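Local coordinates for formyltransferase (Francisella tularensis subsp. tularensis, PDB 4NV1), which is a formyltransferase-family protein that holds dTDP-4-amino-4,6-dideoxyglucose in a pocket formed by residues from distant parts of its chain, at residues 130-134 against 174-179; 95-99 against 135-139. The contacts are given in a common frame with arbitrary orientation. Numbering follows the deposited sequence.

Overall arrangement
From the N terminus, the chain first builds the parallel part of a mixed sheet, ending with strand 89-94. The loop 95-99 follows directly, then strand 117-123 turns antiparallel. The chain next passes 130-134 and enters strand 133-139, the outermost strand of the sheet within this chain. There 135-139 meets 95-99: contact 2 closes a loop, tying the segment after strand 89-94 to strand 133-139. Beyond helix 147-170, segment 174-179 returns to 130-134, so contact 1 ties the loop after that helix to the start of the same strand. The segments alternate along the sequence, so the two loops cross. The contacts' centres are about 12 Å apart, and they touch where Ile133 CD1 lies 4.3 Å from Asn98 O.

Contact 1: residues 130-134 against 174-179; sequences HGDII and FTRIKP
Residues 174-179, a loop, run extended and roughly antiparallel to 130-134 (directions 144° apart), adding one bridge to the start of 133-139, the sheet's outermost strand within this chain. Ile133 is extended (phi/psi -87/132°), but the chain turns a corner at Ile134 (-95/-46°), consistent with a single bridge. Phe174, chi1 p, brings CD2 to 3.7 Å from Ile134 CD1, an apolar match. Thr175 O accepts a CA-H...O contact from Ile134 CA (3.2 Å); a water donates to Ile134 O (3.0 Å) and bonds weakly with Thr175 OG1 (3.2 Å). Arg176 (chi1 m, chi2 t, chi3 p) places NE 2.9 Å from OD2 of Asp132 (chi1 m), a salt bridge. Ile177 makes the register: Ile133 N donates to Ile177 O (2.7 Å) and Ile177 N to Ile133 O (2.8 Å). Pro179, a compact apolar ring, sets CG 3.5 Å from His130 O and CB 4.3 Å from Ile133 CD1. Asp132 and Ile134 bond through their backbones to Val123 and Ile121 of strand 117-123; Ile134 and Phe174 pack on Ile169 of helix 147-170.

Contact 2: residues 95-99 against 135-139; sequences PGLNP and IQEEV
A loop leaving one sheet strand leans here against another strand of the same sheet, joined by one side-chain-to-backbone hydrogen bond and the tip of a leucine. Segment 95-99 follows strand 89-94, and 135-139 is extended strand at the sheet's outer edge within this chain. The nearest CA pair, Leu97 and Glu138, is 6.4 Å apart, too far for strand pairing. Leu97, chi1 t and chi2 p, lays CD1 3.3 Å from both Glu137 C and Glu138 N, while its CD2 lies 4.0 Å from Glu138 CB; a branched apolar side chain can cover backbone and aliphatic stem together. The sheet's parallel part has the Rossmann-like order 3-2-1-4-5; strands 117-123 and 133-139 follow, each antiparallel to the one before, so the contact reaches across 117-123. Gln136 suits that span: with chi1 p and chi2 t, its CA-CB bond aims toward the loop and its NE2 donates to Asn98 O at 3.1 Å. The same NE2 bonds to Thr120 OG1 of the middle strand, a hydroxyl also hydrogen-bonded with Gly96 O and Asn98 N. The Asn98 side chain, about 11 Å from the bound dTDP-4-amino-4,6-dideoxyglucose, does not touch it. The Asn98-Pro99 peptide is cis, a geometry proline tolerates well.

Contact 1: residues 130-134 against 174-179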
ATOM      1  N   HIS A 130      20.075  20.438  19.999  1.00 45.19           N
ATOM      2  CA  HIS A 130      20.925  20.264  21.179  1.00 49.60           C
ATOM      3  C   HIS A 130      20.772  21.125  22.464  1.00 53.37           C
ATOM      4  O   HIS A 130      21.210  20.680  23.537  1.00 54.92           O
ATOM      5  CB  HIS A 130      22.380  20.389  20.709  1.00 55.92           C
ATOM      6  CG  HIS A 130      23.393  19.966  21.736  1.00 60.89           C
ATOM      7  ND1 HIS A 130      23.827  20.798  22.751  1.00 61.89           N
ATOM      8  CD2 HIS A 130      24.052  18.793  21.903  1.00 52.43           C
ATOM      9  CE1 HIS A 130      24.718  20.158  23.489  1.00 58.48           C
ATOM     10  NE2 HIS A 130      24.874  18.941  22.992  1.00 53.43           N
ATOM     11  N   GLY A 131      20.268  22.361  22.389  1.00 46.51           N
ATOM     12  CA  GLY A 131      20.316  23.279  23.570  1.00 42.77           C
ATOM     13  C   GLY A 131      19.113  23.204  24.502  1.00 33.20           C
ATOM     14  O   GLY A 131      18.209  22.377  24.261  1.00 29.06           O
ATOM     15  N   ASP A 132      19.059  24.076  25.514  1.00 27.61           N
ATOM     16  CA  ASP A 132      17.897  24.152  26.422  1.00 27.35           C
ATOM     17  C   ASP A 132      16.511  23.946  25.881  1.00 22.40           C
ATOM     18  O   ASP A 132      16.013  24.695  25.035  1.00 21.89           O
ATOM     19  CB  ASP A 132      17.857  25.502  27.156  1.00 31.59           C
ATOM     20  CG  ASP A 132      18.921  25.618  28.257  1.00 35.37           C
ATOM     21  OD1 ASP A 132      19.629  24.619  28.558  1.00 37.44           O
ATOM     22  OD2 ASP A 132      19.062  26.743  28.772  1.00 36.12           O
ATOM     23  N   ILE A 133      15.802  23.027  26.508  1.00 20.90           N
ATOM     24  CA  ILE A 133      14.444  22.778  26.150  1.00 22.86           C
ATOM     25  C   ILE A 133      13.439  23.669  26.870  1.00 24.86           C
ATOM     26  O   ILE A 133      13.377  23.812  28.098  1.00 24.53           O
ATOM     27  CB  ILE A 133      14.027  21.314  26.438  1.00 23.66           C
ATOM     28  CG1 ILE A 133      14.923  20.373  25.660  1.00 25.01           C
ATOM     29  CG2 ILE A 133      12.576  21.103  26.032  1.00 21.17           C
ATOM     30  CD1 ILE A 133      14.776  18.917  26.058  1.00 26.89           C
ATOM     31  N   ILE A 134      12.543  24.220  26.081  1.00 18.80           N
ATOM     32  CA  ILE A 134      11.556  25.100  26.615  1.00 17.44           C
ATOM     33  C   ILE A 134      10.306  24.364  26.920  1.00 20.83           C
ATOM     34  O   ILE A 134       9.649  24.595  27.953  1.00 23.40           O
ATOM     35  CB  ILE A 134      11.208  26.158  25.590  1.00 16.96           C
ATOM     36  CG1 ILE A 134      12.439  27.015  25.281  1.00 19.14           C
ATOM     37  CG2 ILE A 134       9.973  26.877  25.985  1.00 17.02           C
ATOM     38  CD1 ILE A 134      12.212  28.098  24.271  1.00 20.12           C
ATOM     39  N   PHE A 174      10.706  32.350  30.198  1.00 28.71           N
ATOM     40  CA  PHE A 174      10.253  31.051  29.643  1.00 25.39           C
ATOM     41  C   PHE A 174      11.125  29.919  30.165  1.00 20.42           C
ATOM     42  O   PHE A 174      12.224  30.133  30.593  1.00 20.75           O
ATOM     43  CB  PHE A 174      10.293  31.096  28.111  1.00 23.43           C
ATOM     44  CG  PHE A 174      11.635  31.370  27.517  1.00 23.31           C
ATOM     45  CD1 PHE A 174      12.009  32.640  27.181  1.00 23.86           C
ATOM     46  CD2 PHE A 174      12.460  30.348  27.161  1.00 23.58           C
ATOM     47  CE1 PHE A 174      13.253  32.917  26.672  1.00 24.70           C
ATOM     48  CE2 PHE A 174      13.693  30.599  26.602  1.00 23.79           C
ATOM     49  CZ  PHE A 174      14.089  31.891  26.342  1.00 22.14           C
ATOM     50  N   THR A 175      10.626  28.707  30.087  1.00 20.96           N
ATOM     51  CA  THR A 175      11.276  27.572  30.633  1.00 22.75           C
ATOM     52  C   THR A 175      12.525  27.324  29.855  1.00 22.34           C
ATOM     53  O   THR A 175      12.527  27.436  28.635  1.00 23.04           O
ATOM     54  CB  THR A 175      10.251  26.437  30.510  1.00 25.86           C
ATOM     55  OG1 THR A 175       9.182  26.777  31.397  1.00 23.99           O
ATOM     56  CG2 THR A 175      10.838  25.056  30.755  1.00 21.16           C
ATOM     57  N   ARG A 176      13.569  26.927  30.577  1.00 22.29           N
ATOM     58  CA  ARG A 176      14.787  26.414  30.006  1.00 20.06           C
ATOM     59  C   ARG A 176      15.287  25.218  30.816  1.00 25.12           C
ATOM     60  O   ARG A 176      15.783  25.370  31.934  1.00 20.47           O
ATOM     61  CB  ARG A 176      15.820  27.524  30.021  1.00 22.36           C
ATOM     62  CG  ARG A 176      15.399  28.669  29.107  1.00 22.48           C
ATOM     63  CD  ARG A 176      16.521  29.719  28.997  1.00 24.37           C
ATOM     64  NE  ARG A 176      17.716  29.233  28.289  1.00 27.53           N
ATOM     65  CZ  ARG A 176      18.469  30.030  27.551  1.00 29.53           C
ATOM     66  NH1 ARG A 176      18.157  31.322  27.463  1.00 28.14           N
ATOM     67  NH2 ARG A 176      19.495  29.530  26.891  1.00 29.10           N
ATOM     68  N   ILE A 177      15.140  24.022  30.242  1.00 24.23           N
ATOM     69  CA  ILE A 177      15.655  22.824  30.829  1.00 27.32           C
ATOM     70  C   ILE A 177      16.721  22.115  29.976  1.00 30.50           C
ATOM     71  O   ILE A 177      16.490  21.802  28.797  1.00 24.61           O
ATOM     72  CB  ILE A 177      14.524  21.879  31.241  1.00 28.11           C
ATOM     73  CG1 ILE A 177      13.682  22.520  32.344  1.00 31.16           C
ATOM     74  CG2 ILE A 177      15.169  20.632  31.838  1.00 28.73           C
ATOM     75  CD1 ILE A 177      12.290  21.930  32.396  1.00 34.25           C
ATOM     76  N   LYS A 178      17.868  21.820  30.596  1.00 29.79           N
ATOM     77  CA  LYS A 178      18.965  21.068  29.962  1.00 34.16           C
ATOM     78  C   LYS A 178      18.543  19.694  29.446  1.00 35.04           C
ATOM     79  O   LYS A 178      17.795  18.968  30.080  1.00 36.31           O
ATOM     80  CB  LYS A 178      20.088  20.898  30.975  1.00 43.20           C
ATOM     81  CG  LYS A 178      21.360  20.267  30.432  1.00 56.83           C
ATOM     82  CD  LYS A 178      22.477  20.229  31.480  1.00 62.88           C
ATOM     83  CE  LYS A 178      23.209  21.559  31.583  1.00 65.87           C
ATOM     84  NZ  LYS A 178      23.748  22.060  30.284  1.00 66.79           N
ATOM     85  N   PRO A 179      18.969  19.305  28.247  1.00 38.37           N
ATOM     86  CA  PRO A 179      18.456  17.951  27.954  1.00 42.13           C
ATOM     87  C   PRO A 179      19.119  16.921  28.888  1.00 41.50           C
ATOM     88  O   PRO A 179      20.222  17.172  29.374  1.00 32.87           O
ATOM     89  CB  PRO A 179      18.841  17.734  26.486  1.00 39.58           C
ATOM     90  CG  PRO A 179      19.216  19.098  25.987  1.00 41.15           C
ATOM     91  CD  PRO A 179      19.841  19.802  27.179  1.00 40.08           C
TER
HETATM   92  O   HOH W   1       7.174  26.043  28.973  1.00 34.75           O

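Contact 2: residues 95-99 against 135-139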
ATOM      1  N   PRO A  95      10.320  18.823  14.827  1.00 25.04           N
ATOM      2  CA  PRO A  95       9.557  17.587  14.720  1.00 28.75           C
ATOM      3  C   PRO A  95      10.230  16.347  15.249  1.00 26.56           C
ATOM      4  O   PRO A  95      10.020  15.278  14.688  1.00 30.25           O
ATOM      5  CB  PRO A  95       9.288  17.441  13.205  1.00 26.11           C
ATOM      6  CG  PRO A  95      10.503  18.014  12.604  1.00 27.81           C
ATOM      7  CD  PRO A  95      11.041  19.079  13.568  1.00 27.02           C
ATOM      8  N   GLY A  96      10.876  16.413  16.400  1.00 22.12           N
ATOM      9  CA  GLY A  96      11.173  15.203  17.187  1.00 19.50           C
ATOM     10  C   GLY A  96      11.325  15.478  18.687  1.00 21.20           C
ATOM     11  O   GLY A  96      11.212  16.622  19.105  1.00 18.18           O
ATOM     12  N   LEU A  97      11.455  14.434  19.500  1.00 22.25           N
ATOM     13  CA  LEU A  97      11.525  14.595  20.964  1.00 25.13           C
ATOM     14  C   LEU A  97      12.984  14.502  21.356  1.00 24.09           C
ATOM     15  O   LEU A  97      13.488  13.431  21.626  1.00 21.65           O
ATOM     16  CB  LEU A  97      10.741  13.500  21.684  1.00 24.76           C
ATOM     17  CG  LEU A  97      10.319  13.754  23.138  1.00 28.14           C
ATOM     18  CD1 LEU A  97       9.118  14.645  23.310  1.00 28.37           C
ATOM     19  CD2 LEU A  97       9.931  12.462  23.807  1.00 28.67           C
ATOM     20  N   ASN A  98      13.666  15.632  21.426  1.00 22.00           N
ATOM     21  CA  ASN A  98      15.053  15.637  21.894  1.00 21.11           C
ATOM     22  C   ASN A  98      15.203  14.984  23.282  1.00 23.18           C
ATOM     23  O   ASN A  98      14.339  15.151  24.123  1.00 24.81           O
ATOM     24  CB  ASN A  98      15.527  17.080  22.028  1.00 25.17           C
ATOM     25  CG  ASN A  98      15.732  17.789  20.682  1.00 28.14           C
ATOM     26  OD1 ASN A  98      16.164  18.951  20.640  1.00 32.55           O
ATOM     27  ND2 ASN A  98      15.471  17.088  19.584  1.00 26.30           N
ATOM     28  N   PRO A  99      16.281  14.229  23.517  1.00 20.75           N
ATOM     29  CA  PRO A  99      17.388  14.117  22.608  1.00 22.61           C
ATOM     30  C   PRO A  99      17.332  12.861  21.725  1.00 22.52           C
ATOM     31  O   PRO A  99      18.388  12.424  21.287  1.00 22.96           O
ATOM     32  CB  PRO A  99      18.544  13.902  23.553  1.00 27.71           C
ATOM     33  CG  PRO A  99      17.935  13.038  24.633  1.00 24.04           C
ATOM     34  CD  PRO A  99      16.608  13.699  24.849  1.00 23.28           C
ATOM     35  N   ILE A 135       9.914  23.552  25.946  1.00 18.92           N
ATOM     36  CA  ILE A 135       8.738  22.728  26.059  1.00 17.69           C
ATOM     37  C   ILE A 135       8.826  21.570  25.027  1.00 21.71           C
ATOM     38  O   ILE A 135       9.284  21.778  23.884  1.00 19.02           O
ATOM     39  CB  ILE A 135       7.457  23.517  25.930  1.00 18.21           C
ATOM     40  CG1 ILE A 135       6.304  22.719  26.512  1.00 18.13           C
ATOM     41  CG2 ILE A 135       7.044  23.901  24.498  1.00 18.47           C
ATOM     42  CD1 ILE A 135       4.895  23.215  26.292  1.00 18.28           C
ATOM     43  N   GLN A 136       8.417  20.366  25.442  1.00 19.46           N
ATOM     44  CA  GLN A 136       8.350  19.251  24.484  1.00 21.50           C
ATOM     45  C   GLN A 136       7.306  18.264  24.923  1.00 27.18           C
ATOM     46  O   GLN A 136       6.978  18.178  26.129  1.00 22.49           O
ATOM     47  CB  GLN A 136       9.679  18.557  24.379  1.00 21.41           C
ATOM     48  CG  GLN A 136      10.017  17.740  25.620  1.00 20.40           C
ATOM     49  CD  GLN A 136      11.371  17.139  25.479  1.00 23.99           C
ATOM     50  OE1 GLN A 136      11.912  16.690  26.467  1.00 24.51           O
ATOM     51  NE2 GLN A 136      11.946  17.106  24.260  1.00 24.20           N
ATOM     52  N   GLU A 137       6.774  17.526  23.964  1.00 23.78           N
ATOM     53  CA  GLU A 137       5.779  16.506  24.306  1.00 24.10           C
ATOM     54  C   GLU A 137       5.863  15.280  23.403  1.00 28.25           C
ATOM     55  O   GLU A 137       5.932  15.365  22.146  1.00 18.81           O
ATOM     56  CB  GLU A 137       4.386  17.124  24.347  1.00 25.33           C
ATOM     57  CG  GLU A 137       3.344  16.196  24.950  1.00 31.82           C
ATOM     58  CD  GLU A 137       1.936  16.751  24.825  1.00 41.96           C
ATOM     59  OE1 GLU A 137       1.747  17.979  24.653  1.00 50.21           O
ATOM     60  OE2 GLU A 137       0.977  15.952  24.917  1.00 52.91           O
ATOM     61  N   GLU A 138       5.904  14.111  24.038  1.00 26.13           N
ATOM     62  CA  GLU A 138       5.798  12.849  23.245  1.00 27.45           C
ATOM     63  C   GLU A 138       4.489  12.662  22.485  1.00 25.67           C
ATOM     64  O   GLU A 138       3.458  13.222  22.862  1.00 29.60           O
ATOM     65  CB  GLU A 138       6.066  11.632  24.128  1.00 30.82           C
ATOM     66  CG  GLU A 138       6.082  10.285  23.443  1.00 29.69           C
ATOM     67  CD  GLU A 138       6.623   9.198  24.375  1.00 30.86           C
ATOM     68  OE1 GLU A 138       6.943   9.433  25.541  1.00 28.50           O
ATOM     69  OE2 GLU A 138       6.751   8.058  23.956  1.00 32.35           O
ATOM     70  N   VAL A 139       4.563  11.946  21.358  1.00 28.60           N
ATOM     71  CA  VAL A 139       3.420  11.566  20.536  1.00 27.20           C
ATOM     72  C   VAL A 139       3.405  10.050  20.389  1.00 23.82           C
ATOM     73  O   VAL A 139       4.475   9.418  20.272  1.00 26.57           O
ATOM     74  CB  VAL A 139       3.600  12.248  19.148  1.00 33.27           C
ATOM     75  CG1 VAL A 139       2.796  11.600  18.068  1.00 33.75           C
ATOM     76  CG2 VAL A 139       3.310  13.755  19.246  1.00 35.49           C
TER